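PDB 1YVU: hypothetical protein aq_1447, which uses short single-stranded DNA guides to bind complementary RNA targets and cleaves them in a divalent-metal-dependent reaction. Local coordinates for residues A[39-43]-A[99-103]; A[597-603]-A[640-644]; A[619-625]-A[651-655]; A[625-629]-A[656-660]. Residue numbers count along the deposited sequence, not the author numbering.

Contact 1: A[39-43]-A[99-103]; sequences RWRVF and ELFRD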
loop_
_atom_site.group_PDB
_atom_site.type_symbol
_atom_site.label_atom_id
_atom_site.label_comp_id
_atom_site.label_asym_id
_atom_site.label_seq_id
_atom_site.Cartn_x
_atom_site.Cartn_y
_atom_site.Cartn_z
ATOM N N ARG A 39 -2.584 -8.189 25.895
ATOM C CA ARG A 39 -2.890 -9.537 25.409
ATOM C C ARG A 39 -1.589 -10.264 25.028
ATOM O O ARG A 39 -1.451 -11.476 25.258
ATOM C CB ARG A 39 -3.888 -9.431 24.238
ATOM C CG ARG A 39 -4.056 -10.657 23.329
ATOM C CD ARG A 39 -3.590 -10.281 21.928
ATOM N NE ARG A 39 -3.274 -11.395 21.038
ATOM C CZ ARG A 39 -2.338 -12.323 21.245
ATOM N NH1 ARG A 39 -1.590 -12.340 22.338
ATOM N NH2 ARG A 39 -2.060 -13.178 20.276
ATOM N N TRP A 40 -0.616 -9.489 24.536
ATOM C CA TRP A 40 0.680 -10.016 24.148
ATOM C C TRP A 40 1.439 -10.414 25.411
ATOM O O TRP A 40 2.002 -11.515 25.494
ATOM C CB TRP A 40 1.448 -8.967 23.312
ATOM C CG TRP A 40 2.893 -9.314 23.008
ATOM C CD1 TRP A 40 4.002 -8.699 23.529
ATOM C CD2 TRP A 40 3.383 -10.410 22.211
ATOM N NE1 TRP A 40 5.147 -9.351 23.128
ATOM C CE2 TRP A 40 4.800 -10.403 22.319
ATOM C CE3 TRP A 40 2.767 -11.408 21.420
ATOM C CZ2 TRP A 40 5.617 -11.365 21.662
ATOM C CZ3 TRP A 40 3.586 -12.368 20.762
ATOM C CH2 TRP A 40 4.996 -12.332 20.895
ATOM N N ARG A 41 1.351 -9.542 26.416
ATOM C CA ARG A 41 2.015 -9.723 27.702
ATOM C C ARG A 41 1.389 -10.791 28.575
ATOM O O ARG A 41 2.128 -11.465 29.313
ATOM C CB ARG A 41 2.104 -8.395 28.425
ATOM C CG ARG A 41 2.958 -7.394 27.663
ATOM C CD ARG A 41 2.995 -6.035 28.355
ATOM N NE ARG A 41 4.023 -5.115 27.847
ATOM C CZ ARG A 41 5.343 -5.317 27.915
ATOM N NH1 ARG A 41 5.854 -6.432 28.445
ATOM N NH2 ARG A 41 6.165 -4.330 27.583
ATOM N N VAL A 42 0.060 -10.994 28.426
ATOM C CA VAL A 42 -0.695 -12.034 29.171
ATOM C C VAL A 42 -0.176 -13.357 28.663
ATOM O O VAL A 42 0.021 -14.264 29.421
ATOM C CB VAL A 42 -2.225 -12.085 28.912
ATOM C CG1 VAL A 42 -2.903 -13.050 29.916
ATOM C CG2 VAL A 42 -2.854 -10.753 29.029
ATOM N N PHE A 43 0.069 -13.432 27.367
ATOM C CA PHE A 43 0.612 -14.622 26.739
ATOM C C PHE A 43 2.105 -14.828 27.155
ATOM O O PHE A 43 2.534 -15.959 27.367
ATOM C CB PHE A 43 0.371 -14.495 25.210
ATOM C CG PHE A 43 1.242 -15.377 24.343
ATOM C CD1 PHE A 43 1.248 -16.790 24.488
ATOM C CD2 PHE A 43 2.094 -14.781 23.386
ATOM C CE1 PHE A 43 2.099 -17.598 23.698
ATOM C CE2 PHE A 43 2.954 -15.575 22.581
ATOM C CZ PHE A 43 2.956 -16.985 22.742
ATOM N N GLU A 99 -5.558 -14.300 16.994
ATOM C CA GLU A 99 -4.827 -14.042 18.223
ATOM C C GLU A 99 -4.374 -15.335 18.832
ATOM O O GLU A 99 -3.163 -15.540 18.990
ATOM C CB GLU A 99 -5.665 -13.279 19.219
ATOM C CG GLU A 99 -6.004 -11.914 18.732
ATOM C CD GLU A 99 -6.675 -11.070 19.777
ATOM O OE1 GLU A 99 -7.023 -11.592 20.854
ATOM O OE2 GLU A 99 -6.820 -9.852 19.549
ATOM N N LEU A 100 -5.318 -16.272 18.968
ATOM C CA LEU A 100 -5.019 -17.585 19.543
ATOM C C LEU A 100 -4.128 -18.431 18.596
ATOM O O LEU A 100 -3.069 -18.890 19.015
ATOM C CB LEU A 100 -6.318 -18.316 19.915
ATOM C CG LEU A 100 -6.102 -19.496 20.873
ATOM C CD1 LEU A 100 -6.147 -18.974 22.275
ATOM C CD2 LEU A 100 -7.130 -20.627 20.675
ATOM N N PHE A 101 -4.488 -18.517 17.311
ATOM C CA PHE A 101 -3.703 -19.283 16.332
ATOM C C PHE A 101 -2.220 -18.882 16.301
ATOM O O PHE A 101 -1.345 -19.747 16.364
ATOM C CB PHE A 101 -4.310 -19.151 14.921
ATOM C CG PHE A 101 -3.596 -19.974 13.840
ATOM C CD1 PHE A 101 -3.673 -21.394 13.820
ATOM C CD2 PHE A 101 -2.847 -19.335 12.835
ATOM C CE1 PHE A 101 -3.004 -22.163 12.802
ATOM C CE2 PHE A 101 -2.172 -20.095 11.814
ATOM C CZ PHE A 101 -2.254 -21.508 11.804
ATOM N N ARG A 102 -1.963 -17.571 16.232
ATOM C CA ARG A 102 -0.611 -17.006 16.166
ATOM C C ARG A 102 0.297 -17.418 17.312
ATOM O O ARG A 102 1.442 -17.819 17.116
ATOM C CB ARG A 102 -0.680 -15.487 16.121
ATOM C CG ARG A 102 -1.035 -14.925 14.769
ATOM C CD ARG A 102 -0.886 -13.417 14.779
ATOM N NE ARG A 102 -1.050 -12.867 13.433
ATOM C CZ ARG A 102 -1.389 -11.606 13.159
ATOM N NH1 ARG A 102 -1.605 -10.732 14.141
ATOM N NH2 ARG A 102 -1.553 -11.226 11.894
ATOM N N ASP A 103 -0.266 -17.383 18.508
ATOM C CA ASP A 103 0.429 -17.746 19.732
ATOM C C ASP A 103 0.757 -19.225 19.768
ATOM O O ASP A 103 1.609 -19.665 20.530
ATOM C CB ASP A 103 -0.412 -17.339 20.946
ATOM C CG ASP A 103 -0.549 -15.799 21.106
ATOM O OD1 ASP A 103 0.118 -15.015 20.369
ATOM O OD2 ASP A 103 -1.334 -15.368 21.988
#
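Arg39 and Asp103 make the salt bridge that ties these two helices of the N-terminal domain together. Arg39 NH2 gives a well-aimed hydrogen bond to Asp103 OD1 (2.9 Å), close to the guanidinium plane, while Asp103 OD2 takes weak ones from Arg39 NH2 (2.9 Å) and Arg39 NH1 (3.1 Å). One turn earlier, Glu99 joins the network through a long ion pair, Arg39 NE to Glu99 OE1 at 3.8 Å; its stronger partner is the backbone N of Arg52. Phe43, one turn beyond Arg39, lays a ring face against Asp103, whose CB sits 3.8 Å from the ring centroid in a CH-pi contact. The axes of the two segments approach to 11.8 Å at a crossing angle of -41°, a gap bridged from one side largely by the long Arg39. Buried Arg39 thus offsets Asp103 and, more loosely, Glu99, while the backbone N of Thr50 also bonds Asp103 OD2; between these segments polar contacts dominate, with the Phe43 ring as the apolar share.

Contact 2: A[597-603]-A[640-644]; sequences EIIKRNN and PIKVR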
loop_
_atom_site.group_PDB
_atom_site.type_symbol
_atom_site.label_atom_id
_atom_site.label_comp_id
_atom_site.label_asym_id
_atom_site.label_seq_id
_atom_site.Cartn_x
_atom_site.Cartn_y
_atom_site.Cartn_z
ATOM N N GLU A 597 -13.115 1.386 1.180
ATOM C CA GLU A 597 -11.702 1.350 1.552
ATOM C C GLU A 597 -11.094 0.573 0.373
ATOM O O GLU A 597 -11.745 -0.345 -0.149
ATOM C CB GLU A 597 -11.508 0.462 2.782
ATOM C CG GLU A 597 -11.533 1.077 4.168
ATOM C CD GLU A 597 -11.303 0.000 5.268
ATOM O OE1 GLU A 597 -11.127 -1.193 4.912
ATOM O OE2 GLU A 597 -11.296 0.334 6.489
ATOM N N ILE A 598 -9.907 0.968 -0.100
ATOM C CA ILE A 598 -9.251 0.229 -1.200
ATOM C C ILE A 598 -7.862 -0.187 -0.745
ATOM O O ILE A 598 -6.934 0.605 -0.751
ATOM C CB ILE A 598 -9.254 0.995 -2.573
ATOM C CG1 ILE A 598 -10.681 1.025 -3.137
ATOM C CG2 ILE A 598 -8.343 0.287 -3.597
ATOM C CD1 ILE A 598 -10.832 1.842 -4.364
ATOM N N ILE A 599 -7.754 -1.445 -0.327
ATOM C CA ILE A 599 -6.516 -2.009 0.191
ATOM C C ILE A 599 -5.732 -2.729 -0.898
ATOM O O ILE A 599 -6.154 -3.798 -1.364
ATOM C CB ILE A 599 -6.802 -2.969 1.406
ATOM C CG1 ILE A 599 -7.222 -2.164 2.636
ATOM C CG2 ILE A 599 -5.550 -3.792 1.799
ATOM C CD1 ILE A 599 -8.639 -1.783 2.685
ATOM N N LYS A 600 -4.572 -2.164 -1.250
ATOM C CA LYS A 600 -3.704 -2.726 -2.285
ATOM C C LYS A 600 -2.603 -3.643 -1.786
ATOM O O LYS A 600 -2.193 -4.565 -2.499
ATOM C CB LYS A 600 -3.119 -1.629 -3.181
ATOM C CG LYS A 600 -2.624 -0.375 -2.511
ATOM C CD LYS A 600 -3.694 0.692 -2.422
ATOM C CE LYS A 600 -3.196 1.830 -1.537
ATOM N NZ LYS A 600 -2.012 2.565 -2.109
ATOM N N ARG A 601 -2.188 -3.419 -0.538
ATOM C CA ARG A 601 -1.124 -4.196 0.102
ATOM C C ARG A 601 -1.566 -5.407 0.968
ATOM O O ARG A 601 -2.571 -5.346 1.665
ATOM C CB ARG A 601 -0.244 -3.246 0.932
ATOM C CG ARG A 601 1.090 -2.836 0.279
ATOM C CD ARG A 601 1.734 -1.619 0.973
ATOM N NE ARG A 601 1.051 -0.369 0.613
ATOM C CZ ARG A 601 1.395 0.859 1.016
ATOM N NH1 ARG A 601 2.432 1.053 1.820
ATOM N NH2 ARG A 601 0.705 1.910 0.583
ATOM N N ASN A 602 -0.793 -6.495 0.875
ATOM C CA ASN A 602 -0.927 -7.761 1.621
ATOM C C ASN A 602 -2.233 -8.579 1.548
ATOM O O ASN A 602 -2.661 -9.259 2.506
ATOM C CB ASN A 602 -0.466 -7.566 3.076
ATOM C CG ASN A 602 0.863 -6.824 3.178
ATOM O OD1 ASN A 602 1.776 -7.039 2.384
ATOM N ND2 ASN A 602 0.955 -5.916 4.135
ATOM N N ASN A 603 -2.784 -8.603 0.344
ATOM C CA ASN A 603 -4.030 -9.285 0.052
ATOM C C ASN A 603 -3.831 -10.726 -0.411
ATOM O O ASN A 603 -2.695 -11.138 -0.690
ATOM C CB ASN A 603 -4.755 -8.480 -1.031
ATOM C CG ASN A 603 -5.153 -7.110 -0.559
ATOM O OD1 ASN A 603 -5.668 -6.927 0.553
ATOM N ND2 ASN A 603 -4.902 -6.125 -1.404
ATOM N N PRO A 640 -3.972 -8.518 -6.141
ATOM C CA PRO A 640 -5.417 -8.275 -6.144
ATOM C C PRO A 640 -5.717 -7.249 -5.063
ATOM O O PRO A 640 -5.031 -7.218 -4.035
ATOM C CB PRO A 640 -5.989 -9.633 -5.724
ATOM C CG PRO A 640 -4.907 -10.582 -5.948
ATOM C CD PRO A 640 -3.696 -9.840 -5.549
ATOM N N ILE A 641 -6.708 -6.395 -5.281
ATOM C CA ILE A 641 -7.057 -5.413 -4.248
ATOM C C ILE A 641 -8.210 -5.925 -3.364
ATOM O O ILE A 641 -8.923 -6.871 -3.725
ATOM C CB ILE A 641 -7.380 -4.001 -4.837
ATOM C CG1 ILE A 641 -8.767 -3.979 -5.483
ATOM C CG2 ILE A 641 -6.271 -3.570 -5.819
ATOM C CD1 ILE A 641 -9.309 -2.607 -5.725
ATOM N N LYS A 642 -8.333 -5.357 -2.170
ATOM C CA LYS A 642 -9.409 -5.737 -1.267
ATOM C C LYS A 642 -10.229 -4.490 -1.109
ATOM O O LYS A 642 -9.722 -3.444 -0.704
ATOM C CB LYS A 642 -8.887 -6.248 0.077
ATOM C CG LYS A 642 -9.945 -6.433 1.156
ATOM C CD LYS A 642 -9.367 -7.031 2.426
ATOM C CE LYS A 642 -10.077 -6.464 3.647
ATOM N NZ LYS A 642 -9.860 -7.295 4.871
ATOM N N VAL A 643 -11.478 -4.598 -1.561
ATOM C CA VAL A 643 -12.478 -3.516 -1.519
ATOM C C VAL A 643 -13.379 -3.818 -0.336
ATOM O O VAL A 643 -13.847 -4.937 -0.208
ATOM C CB VAL A 643 -13.367 -3.514 -2.796
ATOM C CG1 VAL A 643 -14.449 -2.446 -2.695
ATOM C CG2 VAL A 643 -12.524 -3.331 -4.044
ATOM N N ARG A 644 -13.604 -2.825 0.519
ATOM C CA ARG A 644 -14.458 -3.001 1.676
ATOM C C ARG A 644 -15.568 -1.959 1.680
ATOM O O ARG A 644 -15.311 -0.783 1.440
ATOM C CB ARG A 644 -13.637 -2.926 2.967
ATOM C CG ARG A 644 -14.441 -3.259 4.240
ATOM C CD ARG A 644 -13.663 -3.002 5.513
ATOM N NE ARG A 644 -14.565 -2.800 6.646
ATOM C CZ ARG A 644 -14.205 -2.334 7.842
ATOM N NH1 ARG A 644 -12.934 -2.009 8.104
ATOM N NH2 ARG A 644 -15.133 -2.170 8.775
#
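Strands 592-599 and 641-645 are antiparallel neighbours in the central sheet of the PIWI domain, the RNase H fold that carries the aspartates assigned as catalytic by similarity. Ile599 and Lys642 form one hydrogen-bonded pair (N to O 2.8 Å in both directions), Glu597 and Arg644 the other, and Ile598 faces Val643 between them in a non-hydrogen-bonded pair. Side chains alternate accordingly. On the face with Glu597 and Ile599, Arg644 is extended, all t, and runs alongside Glu597, whose chi1 of -93° falls between wells; the two meet in a salt bridge, Arg644 NH1 to Glu597 OE2 at 3.3 Å. Lys642 starts t, t beside Ile599, CB to CB 4.1 Å, but the rest of the chain heads off from the other strand. On the face with Ile598 and Val643, Ile598 CG2 also meets Ile641 CD1 at 3.7 Å. Past the strand end, Lys600 turns its CB away from segment 640-644; its NZ makes a long, weak ion pair with Asp571 OD1, and its side chain comes within about 4 Å (nearest atoms) of that of Asp683, which binds the calcium ion together with Asp502. The chain then curls back, and chi1 m lets the Asn603 amide reach two carbonyls: ND2 donates to Pro640 O at 2.9 Å and to Ile599 O at 2.6 Å.

Contact 3: A[619-625]-A[651-655]; sequences KLSEDSV and PVEVL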
loop_
_atom_site.group_PDB
_atom_site.type_symbol
_atom_site.label_atom_id
_atom_site.label_comp_id
_atom_site.label_asym_id
_atom_site.label_seq_id
_atom_site.Cartn_x
_atom_site.Cartn_y
_atom_site.Cartn_z
ATOM N N LYS A 619 -15.493 -13.523 -2.210
ATOM C CA LYS A 619 -16.232 -12.627 -1.324
ATOM C C LYS A 619 -16.132 -13.023 0.160
ATOM O O LYS A 619 -16.181 -14.206 0.513
ATOM C CB LYS A 619 -17.686 -12.501 -1.801
ATOM C CG LYS A 619 -18.489 -11.358 -1.178
ATOM C CD LYS A 619 -19.885 -11.251 -1.807
ATOM C CE LYS A 619 -20.687 -10.162 -1.120
ATOM N NZ LYS A 619 -22.022 -10.572 -0.517
ATOM N N LEU A 620 -15.890 -12.011 0.999
ATOM C CA LEU A 620 -15.775 -12.163 2.449
ATOM C C LEU A 620 -17.039 -11.702 3.203
ATOM O O LEU A 620 -18.067 -11.387 2.580
ATOM C CB LEU A 620 -14.525 -11.450 2.961
ATOM C CG LEU A 620 -13.245 -11.996 2.335
ATOM C CD1 LEU A 620 -12.077 -11.066 2.566
ATOM C CD2 LEU A 620 -12.978 -13.393 2.885
ATOM N N SER A 621 -16.952 -11.665 4.535
ATOM C CA SER A 621 -18.077 -11.330 5.408
ATOM C C SER A 621 -18.720 -9.957 5.340
ATOM O O SER A 621 -19.766 -9.803 4.699
ATOM C CB SER A 621 -17.746 -11.678 6.865
ATOM O OG SER A 621 -16.520 -11.094 7.285
ATOM N N GLU A 622 -18.101 -8.978 6.001
ATOM C CA GLU A 622 -18.594 -7.596 6.086
ATOM C C GLU A 622 -18.442 -6.815 4.762
ATOM O O GLU A 622 -17.845 -5.723 4.715
ATOM C CB GLU A 622 -17.868 -6.880 7.244
ATOM C CG GLU A 622 -17.909 -7.598 8.613
ATOM C CD GLU A 622 -16.713 -7.255 9.503
ATOM O OE1 GLU A 622 -16.013 -6.239 9.239
ATOM O OE2 GLU A 622 -16.469 -8.020 10.469
ATOM N N ASP A 623 -19.024 -7.390 3.704
ATOM C CA ASP A 623 -19.005 -6.880 2.331
ATOM C C ASP A 623 -17.636 -6.432 1.828
ATOM O O ASP A 623 -17.431 -5.292 1.409
ATOM C CB ASP A 623 -20.098 -5.830 2.087
ATOM C CG ASP A 623 -21.311 -6.407 1.339
ATOM O OD1 ASP A 623 -21.309 -7.628 1.038
ATOM O OD2 ASP A 623 -22.260 -5.655 1.026
ATOM N N SER A 624 -16.669 -7.312 2.053
ATOM C CA SER A 624 -15.315 -7.118 1.597
ATOM C C SER A 624 -15.129 -8.171 0.500
ATOM O O SER A 624 -15.762 -9.237 0.550
ATOM C CB SER A 624 -14.292 -7.209 2.740
ATOM O OG SER A 624 -14.580 -8.238 3.668
ATOM N N VAL A 625 -14.418 -7.785 -0.569
ATOM C CA VAL A 625 -14.173 -8.624 -1.754
ATOM C C VAL A 625 -12.717 -8.521 -2.175
ATOM O O VAL A 625 -12.182 -7.412 -2.316
ATOM C CB VAL A 625 -15.007 -8.106 -2.994
ATOM C CG1 VAL A 625 -14.628 -8.823 -4.289
ATOM C CG2 VAL A 625 -16.478 -8.238 -2.753
ATOM N N PRO A 651 -24.833 -2.895 -3.240
ATOM C CA PRO A 651 -24.076 -4.136 -2.995
ATOM C C PRO A 651 -22.619 -4.025 -3.463
ATOM O O PRO A 651 -22.356 -3.281 -4.408
ATOM C CB PRO A 651 -24.823 -5.159 -3.857
ATOM C CG PRO A 651 -26.229 -4.629 -3.864
ATOM C CD PRO A 651 -26.001 -3.168 -4.099
ATOM N N VAL A 652 -21.698 -4.788 -2.851
ATOM C CA VAL A 652 -20.272 -4.754 -3.249
ATOM C C VAL A 652 -20.016 -5.111 -4.683
ATOM O O VAL A 652 -19.170 -4.510 -5.311
ATOM C CB VAL A 652 -19.342 -5.680 -2.468
ATOM C CG1 VAL A 652 -18.494 -4.906 -1.516
ATOM C CG2 VAL A 652 -20.087 -6.771 -1.839
ATOM N N GLU A 653 -20.739 -6.093 -5.193
ATOM C CA GLU A 653 -20.588 -6.505 -6.577
ATOM C C GLU A 653 -20.798 -5.331 -7.572
ATOM O O GLU A 653 -20.033 -5.171 -8.535
ATOM C CB GLU A 653 -21.539 -7.672 -6.873
ATOM C CG GLU A 653 -21.137 -8.961 -6.163
ATOM C CD GLU A 653 -22.017 -9.308 -4.969
ATOM O OE1 GLU A 653 -22.913 -8.511 -4.577
ATOM O OE2 GLU A 653 -21.804 -10.416 -4.422
ATOM N N VAL A 654 -21.739 -4.450 -7.234
ATOM C CA VAL A 654 -22.070 -3.284 -8.050
ATOM C C VAL A 654 -20.940 -2.241 -7.941
ATOM O O VAL A 654 -20.481 -1.693 -8.945
ATOM C CB VAL A 654 -23.447 -2.667 -7.617
ATOM C CG1 VAL A 654 -23.737 -1.370 -8.385
ATOM C CG2 VAL A 654 -24.588 -3.661 -7.854
ATOM N N LEU A 655 -20.460 -2.032 -6.721
ATOM C CA LEU A 655 -19.392 -1.095 -6.440
ATOM C C LEU A 655 -18.082 -1.551 -7.019
ATOM O O LEU A 655 -17.231 -0.723 -7.367
ATOM C CB LEU A 655 -19.224 -0.964 -4.945
ATOM C CG LEU A 655 -20.478 -0.526 -4.199
ATOM C CD1 LEU A 655 -20.312 -0.779 -2.692
ATOM C CD2 LEU A 655 -20.793 0.945 -4.532
#
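A hairpin connection meets the first turn of a helix here. Residues 619-625 leave one strand, turn, and enter the next: Leu620 N bonds to Ser624 O at 2.8 Å, Glu622 is the centre of an inverse gamma turn closed by Asp623 N to Ser621 O (2.7 Å), and Asp623 has a positive phi of 47°. Opposite, Pro651 occupies the N-cap of helix 652-661, and Leu655 N reaches back to Pro651 O at 3.2 Å. The nearest CA atoms, those of Asp623 and Val652, are 6.1 Å apart, and no hydrogen bond crosses. Val652 does most of the packing: its CG1 presses tightly on an oxygen, Asp623 O at 3.1 Å, its CG2 lies 3.5 Å from Lys619 CE, and its CB 3.9 Å from Val625 CG2. Around Val652 runs a loose charge network. Lys619 NZ forms a salt bridge with Asp623 OD1 (3.4 Å), the hydrogen bond in it weak, and a long one with Glu653 OE2 (3.9 Å), while the firmer partner of Asp623 is Lys645, bound through OD2. The contact therefore seats the start of helix 652-661 on the end of the hairpin 616-619/624-627, which lies in the PIWI box. Strand 641-645 lies next to 624-627 and also touches Val652; elsewhere on the turn, Leu620 packs on Leu146 of strand 134-147, in linker L1.

Contact 4: A[625-629]-A[656-660]; sequences VILAT and CSQIL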
loop_
_atom_site.group_PDB
_atom_site.type_symbol
_atom_site.label_atom_id
_atom_site.label_comp_id
_atom_site.label_asym_id
_atom_site.label_seq_id
_atom_site.Cartn_x
_atom_site.Cartn_y
_atom_site.Cartn_z
ATOM N N VAL A 625 -14.418 -7.785 -0.569
ATOM C CA VAL A 625 -14.173 -8.624 -1.754
ATOM C C VAL A 625 -12.717 -8.521 -2.175
ATOM O O VAL A 625 -12.182 -7.412 -2.316
ATOM C CB VAL A 625 -15.007 -8.106 -2.994
ATOM C CG1 VAL A 625 -14.628 -8.823 -4.289
ATOM C CG2 VAL A 625 -16.478 -8.238 -2.753
ATOM N N ILE A 626 -12.119 -9.677 -2.469
ATOM C CA ILE A 626 -10.741 -9.735 -2.963
ATOM C C ILE A 626 -11.005 -9.729 -4.462
ATOM O O ILE A 626 -11.690 -10.598 -4.986
ATOM C CB ILE A 626 -10.046 -10.983 -2.491
ATOM C CG1 ILE A 626 -9.935 -10.907 -0.972
ATOM C CG2 ILE A 626 -8.653 -11.088 -3.097
ATOM C CD1 ILE A 626 -10.072 -12.268 -0.297
ATOM N N LEU A 627 -10.488 -8.706 -5.124
ATOM C CA LEU A 627 -10.761 -8.487 -6.524
ATOM C C LEU A 627 -9.562 -8.359 -7.444
ATOM O O LEU A 627 -8.611 -7.626 -7.144
ATOM C CB LEU A 627 -11.601 -7.200 -6.624
ATOM C CG LEU A 627 -12.185 -6.778 -7.960
ATOM C CD1 LEU A 627 -13.166 -7.858 -8.385
ATOM C CD2 LEU A 627 -12.849 -5.382 -7.887
ATOM N N ALA A 628 -9.680 -8.958 -8.627
ATOM C CA ALA A 628 -8.641 -8.856 -9.628
ATOM C C ALA A 628 -9.027 -7.674 -10.537
ATOM O O ALA A 628 -10.006 -7.765 -11.306
ATOM C CB ALA A 628 -8.579 -10.105 -10.396
ATOM N N THR A 629 -8.255 -6.586 -10.432
ATOM C CA THR A 629 -8.486 -5.363 -11.200
ATOM C C THR A 629 -7.832 -5.234 -12.554
ATOM O O THR A 629 -8.114 -4.272 -13.287
ATOM C CB THR A 629 -8.018 -4.174 -10.433
ATOM O OG1 THR A 629 -6.774 -4.485 -9.772
ATOM C CG2 THR A 629 -9.070 -3.752 -9.451
ATOM N N CYS A 656 -17.922 -2.876 -7.092
ATOM C CA CYS A 656 -16.724 -3.512 -7.638
ATOM C C CYS A 656 -16.651 -3.330 -9.139
ATOM O O CYS A 656 -15.592 -3.032 -9.671
ATOM C CB CYS A 656 -16.688 -4.994 -7.301
ATOM S SG CYS A 656 -16.324 -5.398 -5.571
ATOM N N SER A 657 -17.804 -3.443 -9.799
ATOM C CA SER A 657 -17.922 -3.260 -11.246
ATOM C C SER A 657 -17.554 -1.817 -11.643
ATOM O O SER A 657 -16.886 -1.594 -12.655
ATOM C CB SER A 657 -19.349 -3.612 -11.702
ATOM O OG SER A 657 -19.717 -2.981 -12.923
ATOM N N GLN A 658 -17.943 -0.859 -10.806
ATOM C CA GLN A 658 -17.651 0.559 -11.045
ATOM C C GLN A 658 -16.157 0.850 -10.858
ATOM O O GLN A 658 -15.619 1.756 -11.452
ATOM C CB GLN A 658 -18.425 1.415 -10.057
ATOM C CG GLN A 658 -19.896 1.106 -9.994
ATOM C CD GLN A 658 -20.637 1.870 -8.922
ATOM O OE1 GLN A 658 -20.118 2.136 -7.828
ATOM N NE2 GLN A 658 -21.871 2.238 -9.239
ATOM N N ILE A 659 -15.507 0.074 -9.992
ATOM C CA ILE A 659 -14.084 0.209 -9.713
ATOM C C ILE A 659 -13.347 -0.261 -10.937
ATOM O O ILE A 659 -12.463 0.436 -11.435
ATOM C CB ILE A 659 -13.739 -0.634 -8.482
ATOM C CG1 ILE A 659 -13.781 0.267 -7.276
ATOM C CG2 ILE A 659 -12.396 -1.441 -8.621
ATOM C CD1 ILE A 659 -13.876 -0.477 -6.044
ATOM N N LEU A 660 -13.783 -1.425 -11.430
ATOM C CA LEU A 660 -13.252 -2.087 -12.615
ATOM C C LEU A 660 -13.419 -1.237 -13.848
ATOM O O LEU A 660 -12.511 -1.170 -14.668
ATOM C CB LEU A 660 -13.971 -3.389 -12.838
ATOM C CG LEU A 660 -13.503 -4.559 -12.021
ATOM C CD1 LEU A 660 -14.423 -5.725 -12.231
ATOM C CD2 LEU A 660 -12.118 -4.903 -12.483
#
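Cys656 leads, with its side chain directed at the strand: SG lies 4.0 Å from Val625 CB, and CB lies 3.9 Å from Leu627 CD2. Ser657 and Gln658 occupy the part of the turn that faces elsewhere, where Gln658 NE2 bonds to the backbone O of Glu492. Segment 656-660 runs at 24° to strand 625-627, the segment axes approaching to 11.1 Å, as befits a helix laid along the face of a beta-sheet; in this RNase H-like PIWI fold, helix 652-661 covers strand 624-627 and its neighbour 641-645. Ile659 comes round next, a turn after Cys656. Its CG2 sits 4.0 Å from Leu627 CD2 and 4.1 Å from Thr629 CG2, and it also rests on Val643 of the adjoining strand. Leu660 follows, its CB sideways to the strand, but CG and CD2 reach across: CG is 4.3 Å from the same Leu627 CD2, and CD2 approaches Ala628 O (3.7 Å) and Thr629 CA (3.9 Å). Thr629, by contrast, gives the helix its carbon atoms, while its OG1 hydrogen-bonds to the backbone O of Lys674.

From the N terminus, contact 1 comes first: residues 39-43 and 99-103 close a loop of 55 residues inside the N-terminal domain, and that loop is complete long before the PIWI contacts open. Its centre lies about 26 to 34 Å from their centres. Contact 2 opens at 597, contact 3 at 619 and contact 4 at 625; they close in the same order, at 644, 655 and 660, so all three cross and none nests. Val625 is shared by contacts 3 and 4. Strand 641-645, between 592-599 and 624-627 in the PIWI sheet, links contact 2 to both, with Val643 O bonding Val625 N (2.9 Å) and Ile641 O bonding Leu627 N (2.8 Å), and helix 652-661 packs on that sheet.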